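Local coordinates for protein aldehyde dehydrogenase (Staphylococcus aureus, PDB 6K10) that oxidises the carotenoid aldehyde 4,4'-diaponeurosporen-4-al to 4,4'-diaponeurosporenoic acid with NAD+, a step in the biosynthesis of the pigment staphyloxanthin, at residues 148-153 with 291-296; 355-360 with 384-389; 273-278 with 327-332; 113-118 with 133-138. The protein carries 1 engineered substitution. All coordinates share one frame; numbering follows the deposited sequence.

In the fold
The four contacts sample two alpha/beta parts of an aldehyde dehydrogenase subunit. Interaction 4 packs a helix on the sheet that contains strand 104-118. Interaction 3 packs a helix on the other sheet, which holds strand 324-330, and interaction 2 joins two helices, one of which rests on strand 372-376 of that same sheet; their centres are about 26 Å apart. Interaction 1 joins the beginnings of helices 151-164 and 295-307, its centre about 25 Å from those of interactions 3 and 4. Interactions 3 and 4 stand on opposite sides of the chain's centre, with centres about 40 Å apart. Near the predicted active site, the Ile117 side chain is about 10 Å from that of Glu217. Interactions 2 and 3 each lie within reach of the second subunit.

Interaction 1 (148-153 with 291-296); sequences ELTPNV and RIVNLK
Leu149 lies against both Val293 and Asn294, its CB on the valine and its two methyls on the amide nitrogen of Asn294. Leu149 CD2 approaches Asn294 ND2 to 3.6 Å and Leu149 CD1 reaches the same ND2 at 3.9 Å, so the leucine fork straddles the nitrogen in van der Waals contact. Leu149 CB sits 4.0 Å from Val293 CG2. That methyl also meets Thr150 CG2 at 3.8 Å, the two side chains crossing at about a right angle. Val293 CG2 stands anti to its own backbone N, which carries it out to both neighbours. Valine suits this place because CG2 is small enough to touch Leu149 CB, Leu149 O (3.7 Å) and Thr150 CG2 together. The asparagine is positioned by its other end, since OD1 accepts a hydrogen bond from the backbone N of His297; with chi1 at 68° the side chain turns back over the start of its helix. Around them, Phe121 touches Leu149 and Val293, and Gln249 holds the Val293 backbone N. Thr150 and Asn294 both occupy N-cap positions, and only Asn294 makes the side-chain N-cap bond; the contact thus joins the starts of helices 151-164 and 295-307.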
# COMPACT_ATOMS: atom_id res chain seq x y z
N GLU A 148 -21.96 14.85 -6.21
CA GLU A 148 -23.24 15.51 -6.42
C GLU A 148 -23.13 16.77 -7.27
O GLU A 148 -24.16 17.37 -7.60
CB GLU A 148 -23.90 15.84 -5.07
CG GLU A 148 -23.21 16.93 -4.28
CD GLU A 148 -24.08 17.46 -3.16
OE1 GLU A 148 -23.67 18.42 -2.48
OE2 GLU A 148 -25.19 16.91 -2.96
N LEU A 149 -21.91 17.18 -7.62
CA LEU A 149 -21.74 18.28 -8.57
C LEU A 149 -22.15 17.88 -9.98
O LEU A 149 -22.47 18.76 -10.79
CB LEU A 149 -20.29 18.77 -8.58
CG LEU A 149 -19.75 19.36 -7.27
CD1 LEU A 149 -18.41 20.04 -7.51
CD2 LEU A 149 -20.75 20.32 -6.65
N THR A 150 -22.13 16.59 -10.29
CA THR A 150 -22.70 16.07 -11.52
C THR A 150 -23.91 15.22 -11.15
O THR A 150 -23.84 13.99 -11.12
CB THR A 150 -21.66 15.25 -12.29
OG1 THR A 150 -21.06 14.28 -11.42
CG2 THR A 150 -20.57 16.17 -12.83
N PRO A 151 -25.05 15.86 -10.85
CA PRO A 151 -26.16 15.12 -10.23
C PRO A 151 -26.89 14.19 -11.18
O PRO A 151 -27.44 13.18 -10.72
CB PRO A 151 -27.09 16.24 -9.73
CG PRO A 151 -26.83 17.37 -10.67
CD PRO A 151 -25.37 17.28 -11.06
N ASN A 152 -26.93 14.49 -12.48
CA ASN A 152 -27.56 13.57 -13.41
C ASN A 152 -26.74 12.30 -13.56
O ASN A 152 -27.30 11.20 -13.63
CB ASN A 152 -27.77 14.25 -14.76
CG ASN A 152 -28.82 15.34 -14.70
OD1 ASN A 152 -30.01 15.06 -14.54
ND2 ASN A 152 -28.39 16.59 -14.81
N VAL A 153 -25.41 12.43 -13.60
CA VAL A 153 -24.55 11.26 -13.67
C VAL A 153 -24.70 10.41 -12.41
O VAL A 153 -24.80 9.18 -12.48
CB VAL A 153 -23.09 11.68 -13.89
CG1 VAL A 153 -22.20 10.45 -14.00
CG2 VAL A 153 -22.97 12.55 -15.14
N ARG A 291 -17.40 21.72 -21.10
CA ARG A 291 -17.82 22.86 -20.31
C ARG A 291 -17.46 22.64 -18.84
O ARG A 291 -17.18 21.51 -18.42
CB ARG A 291 -19.33 23.10 -20.44
CG ARG A 291 -19.80 23.39 -21.86
CD ARG A 291 -19.28 24.74 -22.33
NE ARG A 291 -19.81 25.11 -23.64
CZ ARG A 291 -19.23 24.80 -24.80
NH1 ARG A 291 -18.10 24.09 -24.81
NH2 ARG A 291 -19.78 25.19 -25.94
N ILE A 292 -17.49 23.72 -18.08
CA ILE A 292 -17.14 23.67 -16.66
C ILE A 292 -18.30 23.07 -15.87
O ILE A 292 -19.47 23.28 -16.20
CB ILE A 292 -16.76 25.08 -16.15
CG1 ILE A 292 -15.71 25.70 -17.07
CG2 ILE A 292 -16.23 25.02 -14.73
CD1 ILE A 292 -14.46 24.84 -17.26
N VAL A 293 -17.97 22.32 -14.81
CA VAL A 293 -18.96 21.47 -14.15
C VAL A 293 -20.11 22.28 -13.57
O VAL A 293 -21.28 21.92 -13.72
CB VAL A 293 -18.28 20.60 -13.07
CG1 VAL A 293 -17.55 21.46 -12.04
CG2 VAL A 293 -19.31 19.69 -12.39
N ASN A 294 -19.80 23.39 -12.88
CA ASN A 294 -20.83 24.17 -12.22
C ASN A 294 -20.40 25.63 -12.14
O ASN A 294 -19.30 25.99 -12.55
CB ASN A 294 -21.16 23.58 -10.83
CG ASN A 294 -20.03 23.73 -9.83
OD1 ASN A 294 -18.94 24.22 -10.15
ND2 ASN A 294 -20.28 23.30 -8.60
N LEU A 295 -21.29 26.46 -11.60
CA LEU A 295 -21.04 27.90 -11.56
C LEU A 295 -19.91 28.26 -10.59
O LEU A 295 -19.19 29.24 -10.82
CB LEU A 295 -22.32 28.64 -11.18
CG LEU A 295 -23.29 28.79 -12.35
CD1 LEU A 295 -24.61 29.38 -11.87
CD2 LEU A 295 -22.68 29.65 -13.45
N LYS A 296 -19.75 27.50 -9.51
CA LYS A 296 -18.67 27.78 -8.57
C LYS A 296 -17.31 27.62 -9.23
O LYS A 296 -16.45 28.50 -9.14
CB LYS A 296 -18.79 26.88 -7.34
CG LYS A 296 -17.60 27.00 -6.38
CD LYS A 296 -17.41 28.44 -5.92
CE LYS A 296 -16.33 28.55 -4.87
NZ LYS A 296 -16.08 29.97 -4.48

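Interaction 2 (355-360 with 384-389); sequences QSLDEA and QRVINE
The first turn of helix 357-365 faces the last turns of helix 380-389, the backbones coming nearest at Leu357 and Val386, whose CA atoms are 8.9 Å apart. In the apolar layer Leu357 reaches over with CD2, which lies 4.3 Å from Val386 CG2 and 4.2 Å from Arg385 CB. Leucine, with its methyls at the end of a two-carbon stem, reaches what a shorter side chain would not, and the buried Val386 continues the layer onto Leu373 and Leu375 of strand 372-376.

In the polar layer the Arg385 guanidinium lies between two carboxylates. Its end-on pair, NH1 and NH2, converges on the single oxygen OD1 of Asp358; NH1 stands 2.8 Å from OD1, and both nitrogens come from the same face of the carboxylate. These bonds are bent, near 140° at the hydrogen, as expected when two N-H groups share one acceptor. Glu389, one turn further along Arg385's own helix, is gripped side-on, one oxygen to each nitrogen. Arg385 NE reaches Glu389 OE2 at 2.6 Å and nearly straight, while NH2 uses the syn lone pair of OE1. The arginine chain bends at chi3 (74°), which turns the flat group across the gap. Ile361 touches the side chains of Arg385 and Glu389.

All three nitrogens of Arg385 are therefore engaged in one salt-bridge network, which fixes the rotation of its guanidinium. Asp358 OD1 and Glu389 OE1 are 5.6 Å apart, and the cation between these like charges would be expected to screen their repulsion and favour the ionised form of both acids.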
# COMPACT_ATOMS: atom_id res chain seq x y z
N GLN A 355 15.94 29.10 -18.40
CA GLN A 355 17.16 29.19 -19.19
C GLN A 355 17.96 27.90 -19.23
O GLN A 355 18.64 27.63 -20.22
CB GLN A 355 18.05 30.33 -18.67
CG GLN A 355 17.54 31.71 -19.01
CD GLN A 355 18.62 32.78 -18.90
N SER A 356 17.90 27.10 -18.16
CA SER A 356 18.60 25.82 -18.12
C SER A 356 17.73 24.80 -17.42
O SER A 356 16.90 25.14 -16.57
CB SER A 356 19.97 25.93 -17.42
OG SER A 356 19.85 26.15 -16.02
N LEU A 357 17.94 23.52 -17.78
CA LEU A 357 17.13 22.45 -17.22
C LEU A 357 17.23 22.40 -15.70
O LEU A 357 16.27 21.99 -15.02
CB LEU A 357 17.54 21.10 -17.81
CG LEU A 357 16.59 19.95 -17.46
CD1 LEU A 357 15.26 20.15 -18.17
CD2 LEU A 357 17.19 18.59 -17.79
N ASP A 358 18.38 22.78 -15.15
CA ASP A 358 18.54 22.80 -13.70
C ASP A 358 17.54 23.75 -13.05
O ASP A 358 17.02 23.47 -11.95
CB ASP A 358 19.97 23.17 -13.32
CG ASP A 358 21.00 22.26 -13.97
OD1 ASP A 358 21.20 21.12 -13.50
OD2 ASP A 358 21.62 22.68 -14.97
N GLU A 359 17.25 24.88 -13.70
CA GLU A 359 16.26 25.81 -13.17
C GLU A 359 14.85 25.22 -13.23
O GLU A 359 14.08 25.33 -12.27
CB GLU A 359 16.32 27.13 -13.93
N ALA A 360 14.51 24.57 -14.35
CA ALA A 360 13.20 23.92 -14.44
C ALA A 360 13.04 22.84 -13.37
O ALA A 360 12.00 22.76 -12.71
CB ALA A 360 13.02 23.33 -15.84
N GLN A 384 16.62 11.29 -19.27
CA GLN A 384 17.12 10.52 -18.14
C GLN A 384 17.19 11.37 -16.88
O GLN A 384 16.82 10.92 -15.80
CB GLN A 384 18.48 9.92 -18.48
CG GLN A 384 19.04 9.01 -17.40
N ARG A 385 17.67 12.62 -17.02
CA ARG A 385 17.77 13.50 -15.86
C ARG A 385 16.41 13.72 -15.21
O ARG A 385 16.27 13.65 -13.98
CB ARG A 385 18.37 14.85 -16.28
CG ARG A 385 19.89 14.90 -16.25
CD ARG A 385 20.36 16.35 -16.13
NE ARG A 385 20.16 16.86 -14.78
CZ ARG A 385 20.30 18.13 -14.43
NH1 ARG A 385 20.65 19.04 -15.33
NH2 ARG A 385 20.10 18.50 -13.17
N VAL A 386 15.39 13.99 -16.02
CA VAL A 386 14.07 14.32 -15.48
C VAL A 386 13.46 13.12 -14.77
O VAL A 386 12.91 13.25 -13.66
CB VAL A 386 13.16 14.85 -16.59
CG1 VAL A 386 11.73 14.91 -16.11
CG2 VAL A 386 13.62 16.23 -17.03
N ILE A 387 13.53 11.95 -15.39
CA ILE A 387 12.94 10.75 -14.79
C ILE A 387 13.68 10.37 -13.51
O ILE A 387 13.06 9.91 -12.54
CB ILE A 387 12.94 9.59 -15.81
CG1 ILE A 387 12.14 9.97 -17.05
CG2 ILE A 387 12.40 8.32 -15.17
CD1 ILE A 387 12.28 9.00 -18.20
N ASN A 388 14.99 10.58 -13.48
CA ASN A 388 15.77 10.15 -12.32
C ASN A 388 15.71 11.17 -11.18
O ASN A 388 15.71 10.78 -10.01
CB ASN A 388 17.23 9.91 -12.72
CG ASN A 388 17.39 8.73 -13.65
OD1 ASN A 388 16.49 7.90 -13.79
ND2 ASN A 388 18.55 8.63 -14.29
N GLU A 389 15.67 12.46 -11.50
CA GLU A 389 15.84 13.48 -10.47
C GLU A 389 14.54 14.04 -9.92
O GLU A 389 14.54 14.59 -8.81
CB GLU A 389 16.69 14.64 -11.01
CG GLU A 389 18.11 14.23 -11.35
CD GLU A 389 18.92 15.37 -11.96
OE1 GLU A 389 18.71 16.53 -11.54
OE2 GLU A 389 19.74 15.10 -12.85

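Interaction 3 (273-278 with 327-332); sequences KTLREF and PTLLDH
In the alpha/beta layer built on strands 256-260, 348-354 and 324-330, helix 264-279 packs on the sheet, and Leu275 is one of the residues it turns toward strand 324-330. Leu275 CD2 lies 4.0 Å from Pro327 CB, and Leu275 CD1 is 4.2 Å from that same carbon, so the fork spans one corner of the proline ring while the two side chains meet at a slant. Its CG stands beside the backbone N, anti to the carbonyl carbon (chi1 -70°), which brings both methyls toward Pro327. CD1 also touches Leu329 CD2, 4.4 Å away. Pro327 and Leu329 are two residues apart, so in an extended chain both side chains emerge on the same side, whereas Thr328 between them points away from the helix. Leucine suits the helix position because its branched end can meet two partners at once; proline offers a compact hydrocarbon ring and has no N-H to satisfy on this buried surface. Phe244 of helix 232-244 touches both Leu275 and Pro327, and Leu271, one turn back, adds to the cover of Leu329. Residues i and i+2 of a strand facing a covering helix are the usual helix-on-sheet packing of an alpha/beta layer.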
# COMPACT_ATOMS: atom_id res chain seq x y z
N LYS A 273 -2.05 27.57 -33.22
CA LYS A 273 -2.41 26.92 -34.48
C LYS A 273 -3.12 25.60 -34.24
O LYS A 273 -4.12 25.29 -34.91
CB LYS A 273 -1.15 26.70 -35.32
CG LYS A 273 -1.39 25.87 -36.57
CD LYS A 273 -0.08 25.63 -37.30
CE LYS A 273 -0.03 26.40 -38.61
NZ LYS A 273 1.16 26.03 -39.41
N THR A 274 -2.63 24.80 -33.30
CA THR A 274 -3.23 23.50 -33.00
C THR A 274 -4.66 23.67 -32.49
O THR A 274 -5.57 22.93 -32.88
CB THR A 274 -2.38 22.75 -31.99
OG1 THR A 274 -1.15 22.34 -32.60
CG2 THR A 274 -3.11 21.53 -31.45
N LEU A 275 -4.87 24.65 -31.61
CA LEU A 275 -6.21 24.89 -31.07
C LEU A 275 -7.19 25.25 -32.18
O LEU A 275 -8.35 24.83 -32.15
CB LEU A 275 -6.15 25.98 -30.01
CG LEU A 275 -5.45 25.56 -28.72
CD1 LEU A 275 -5.17 26.76 -27.82
CD2 LEU A 275 -6.28 24.52 -27.99
N ARG A 276 -6.74 26.03 -33.17
CA ARG A 276 -7.60 26.33 -34.31
C ARG A 276 -7.86 25.08 -35.14
O ARG A 276 -8.98 24.89 -35.64
CB ARG A 276 -6.97 27.43 -35.16
CG ARG A 276 -6.90 28.79 -34.48
CD ARG A 276 -8.26 29.18 -33.91
NE ARG A 276 -8.18 30.43 -33.15
CZ ARG A 276 -9.15 30.87 -32.35
NH1 ARG A 276 -9.00 32.02 -31.70
NH2 ARG A 276 -10.26 30.17 -32.20
N GLU A 277 -6.85 24.23 -35.31
CA GLU A 277 -7.05 22.96 -36.01
C GLU A 277 -8.03 22.07 -35.26
O GLU A 277 -8.88 21.41 -35.87
CB GLU A 277 -5.71 22.24 -36.18
CG GLU A 277 -4.77 22.91 -37.17
CD GLU A 277 -3.36 22.35 -37.09
OE1 GLU A 277 -3.04 21.67 -36.09
OE2 GLU A 277 -2.57 22.59 -38.02
N PHE A 278 -7.92 22.04 -33.93
CA PHE A 278 -8.80 21.20 -33.11
C PHE A 278 -10.24 21.70 -33.16
O PHE A 278 -11.17 20.94 -33.43
CB PHE A 278 -8.33 21.20 -31.65
CG PHE A 278 -7.19 20.27 -31.37
CD1 PHE A 278 -6.41 19.75 -32.39
CD2 PHE A 278 -6.88 19.94 -30.06
CE1 PHE A 278 -5.36 18.90 -32.10
CE2 PHE A 278 -5.83 19.09 -29.77
CZ PHE A 278 -5.07 18.57 -30.79
N PRO A 327 -10.37 27.86 -24.50
CA PRO A 327 -8.96 27.53 -24.30
C PRO A 327 -8.11 28.79 -24.28
O PRO A 327 -8.17 29.62 -25.19
CB PRO A 327 -8.63 26.64 -25.50
CG PRO A 327 -9.92 25.96 -25.79
CD PRO A 327 -11.00 26.98 -25.50
N THR A 328 -7.32 28.94 -23.22
CA THR A 328 -6.61 30.19 -22.96
C THR A 328 -5.14 29.90 -22.67
O THR A 328 -4.82 29.04 -21.86
CB THR A 328 -7.24 30.93 -21.78
OG1 THR A 328 -8.63 31.15 -22.04
CG2 THR A 328 -6.55 32.26 -21.55
N LEU A 329 -4.26 30.64 -23.35
CA LEU A 329 -2.83 30.58 -23.11
C LEU A 329 -2.38 31.87 -22.43
O LEU A 329 -2.85 32.96 -22.78
CB LEU A 329 -2.06 30.39 -24.42
CG LEU A 329 -2.47 29.22 -25.32
CD1 LEU A 329 -1.57 29.17 -26.55
CD2 LEU A 329 -2.42 27.91 -24.57
N LEU A 330 -1.46 31.75 -21.47
CA LEU A 330 -0.90 32.89 -20.76
C LEU A 330 0.61 32.92 -20.94
O LEU A 330 1.27 31.88 -20.88
CB LEU A 330 -1.23 32.84 -19.27
CG LEU A 330 -2.68 32.66 -18.84
CD1 LEU A 330 -2.73 32.48 -17.33
CD2 LEU A 330 -3.53 33.84 -19.28
N ASP A 331 1.15 34.12 -21.14
CA ASP A 331 2.58 34.33 -21.30
C ASP A 331 3.09 35.22 -20.18
O ASP A 331 2.32 35.91 -19.51
CB ASP A 331 2.89 34.95 -22.67
CG ASP A 331 4.34 34.82 -23.06
OD1 ASP A 331 5.10 34.13 -22.35
OD2 ASP A 331 4.73 35.42 -24.09
N HIS A 332 4.41 35.20 -19.98
CA HIS A 332 5.09 36.02 -18.98
C HIS A 332 4.58 35.74 -17.57
O HIS A 332 4.52 36.63 -16.72
CB HIS A 332 4.95 37.51 -19.30
CG HIS A 332 5.41 37.88 -20.68
ND1 HIS A 332 4.56 38.40 -21.63
CD2 HIS A 332 6.63 37.81 -21.26
CE1 HIS A 332 5.23 38.63 -22.74
NE2 HIS A 332 6.49 38.28 -22.55

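Interaction 4 (113-118 with 133-138); sequences GTVLII and IGAIAA
This is a buried helix-on-sheet contact: helix 126-138, which follows strand 104-118 in the chain, lies back against it. It rests on one small residue. The methyl of Ala135 points at the strand and meets two side chains from it: Val115 CG2 stands 3.9 Å from Ala135 CB, and Ile117 CD1 reaches the same CB at 4.4 Å. Being two residues apart, the valine and isoleucine emerge on one side of the strand. The short valine presents a methyl close to its own backbone, while the isoleucine reaches further with an extended chain, chi2 172°. Alanine suits the helix position because its single carbon lets the backbones approach to 7.5 Å between the CA atoms of Val115 and Ala135.

The helix's other side is covered as well, Ile133 and Ala137 lying on helix 63-89. Asn140, in the connection to strand 141-145, ties the unit together: OD1 takes the Gly113 N-H and ND2 gives to Ala135 O. Strand 141-145 pairs parallel with strand 104-118 through backbone bonds from Gly113 and Val115. Strand, helix and parallel strand form a beta-alpha-beta crossover, consistent with the Rossmann-type NAD-binding domain of aldehyde dehydrogenases.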
# COMPACT_ATOMS: atom_id res chain seq x y z
N GLY A 113 -13.19 -7.04 2.56
CA GLY A 113 -14.52 -7.09 3.12
C GLY A 113 -15.47 -6.10 2.48
O GLY A 113 -15.87 -6.27 1.33
N THR A 114 -15.82 -5.05 3.22
CA THR A 114 -16.73 -4.01 2.75
C THR A 114 -15.93 -2.73 2.55
O THR A 114 -15.30 -2.23 3.49
CB THR A 114 -17.86 -3.80 3.75
OG1 THR A 114 -18.61 -5.01 3.88
CG2 THR A 114 -18.78 -2.67 3.30
N VAL A 115 -15.95 -2.19 1.33
CA VAL A 115 -15.07 -1.09 0.95
C VAL A 115 -15.90 0.12 0.56
O VAL A 115 -17.08 0.03 0.21
CB VAL A 115 -14.11 -1.48 -0.19
CG1 VAL A 115 -13.37 -2.77 0.16
CG2 VAL A 115 -14.86 -1.63 -1.51
N LEU A 116 -15.25 1.28 0.61
CA LEU A 116 -15.85 2.57 0.27
C LEU A 116 -15.14 3.16 -0.93
O LEU A 116 -13.90 3.18 -0.97
CB LEU A 116 -15.78 3.53 1.46
CG LEU A 116 -16.27 4.96 1.22
CD1 LEU A 116 -17.72 4.98 0.76
CD2 LEU A 116 -16.08 5.81 2.47
N ILE A 117 -15.91 3.64 -1.90
CA ILE A 117 -15.37 4.27 -3.10
C ILE A 117 -15.97 5.66 -3.22
O ILE A 117 -17.20 5.80 -3.31
CB ILE A 117 -15.66 3.43 -4.36
CG1 ILE A 117 -14.94 2.08 -4.28
CG2 ILE A 117 -15.24 4.19 -5.61
CD1 ILE A 117 -15.32 1.12 -5.38
N ILE A 118 -15.11 6.68 -3.22
CA ILE A 118 -15.52 8.07 -3.35
C ILE A 118 -15.02 8.59 -4.69
O ILE A 118 -13.83 8.47 -5.00
CB ILE A 118 -14.97 8.93 -2.19
CG1 ILE A 118 -15.45 8.40 -0.84
CG2 ILE A 118 -15.38 10.39 -2.37
CD1 ILE A 118 -14.66 8.94 0.33
N ILE A 133 -14.69 -2.21 -10.37
CA ILE A 133 -14.26 -3.45 -11.02
C ILE A 133 -13.24 -4.17 -10.15
O ILE A 133 -13.35 -5.38 -9.92
CB ILE A 133 -13.70 -3.15 -12.42
CG1 ILE A 133 -14.78 -2.59 -13.34
CG2 ILE A 133 -13.11 -4.41 -13.02
CD1 ILE A 133 -14.22 -1.89 -14.55
N GLY A 134 -12.25 -3.43 -9.66
CA GLY A 134 -11.26 -4.04 -8.78
C GLY A 134 -11.88 -4.59 -7.51
O GLY A 134 -11.58 -5.70 -7.08
N ALA A 135 -12.77 -3.81 -6.89
CA ALA A 135 -13.43 -4.26 -5.67
C ALA A 135 -14.26 -5.51 -5.92
O ALA A 135 -14.23 -6.46 -5.13
CB ALA A 135 -14.30 -3.14 -5.10
N ILE A 136 -15.01 -5.53 -7.02
CA ILE A 136 -15.81 -6.70 -7.36
C ILE A 136 -14.91 -7.90 -7.59
O ILE A 136 -15.10 -8.97 -7.00
CB ILE A 136 -16.68 -6.43 -8.60
CG1 ILE A 136 -17.82 -5.47 -8.27
CG2 ILE A 136 -17.23 -7.73 -9.17
CD1 ILE A 136 -18.61 -5.02 -9.48
N ALA A 137 -13.91 -7.75 -8.47
CA ALA A 137 -13.04 -8.86 -8.83
C ALA A 137 -12.27 -9.40 -7.63
O ALA A 137 -11.97 -10.59 -7.58
CB ALA A 137 -12.08 -8.44 -9.94
N ALA A 138 -11.95 -8.54 -6.67
CA ALA A 138 -11.23 -8.97 -5.48
C ALA A 138 -12.14 -9.63 -4.45
O ALA A 138 -11.63 -10.18 -3.47
CB ALA A 138 -10.50 -7.79 -4.85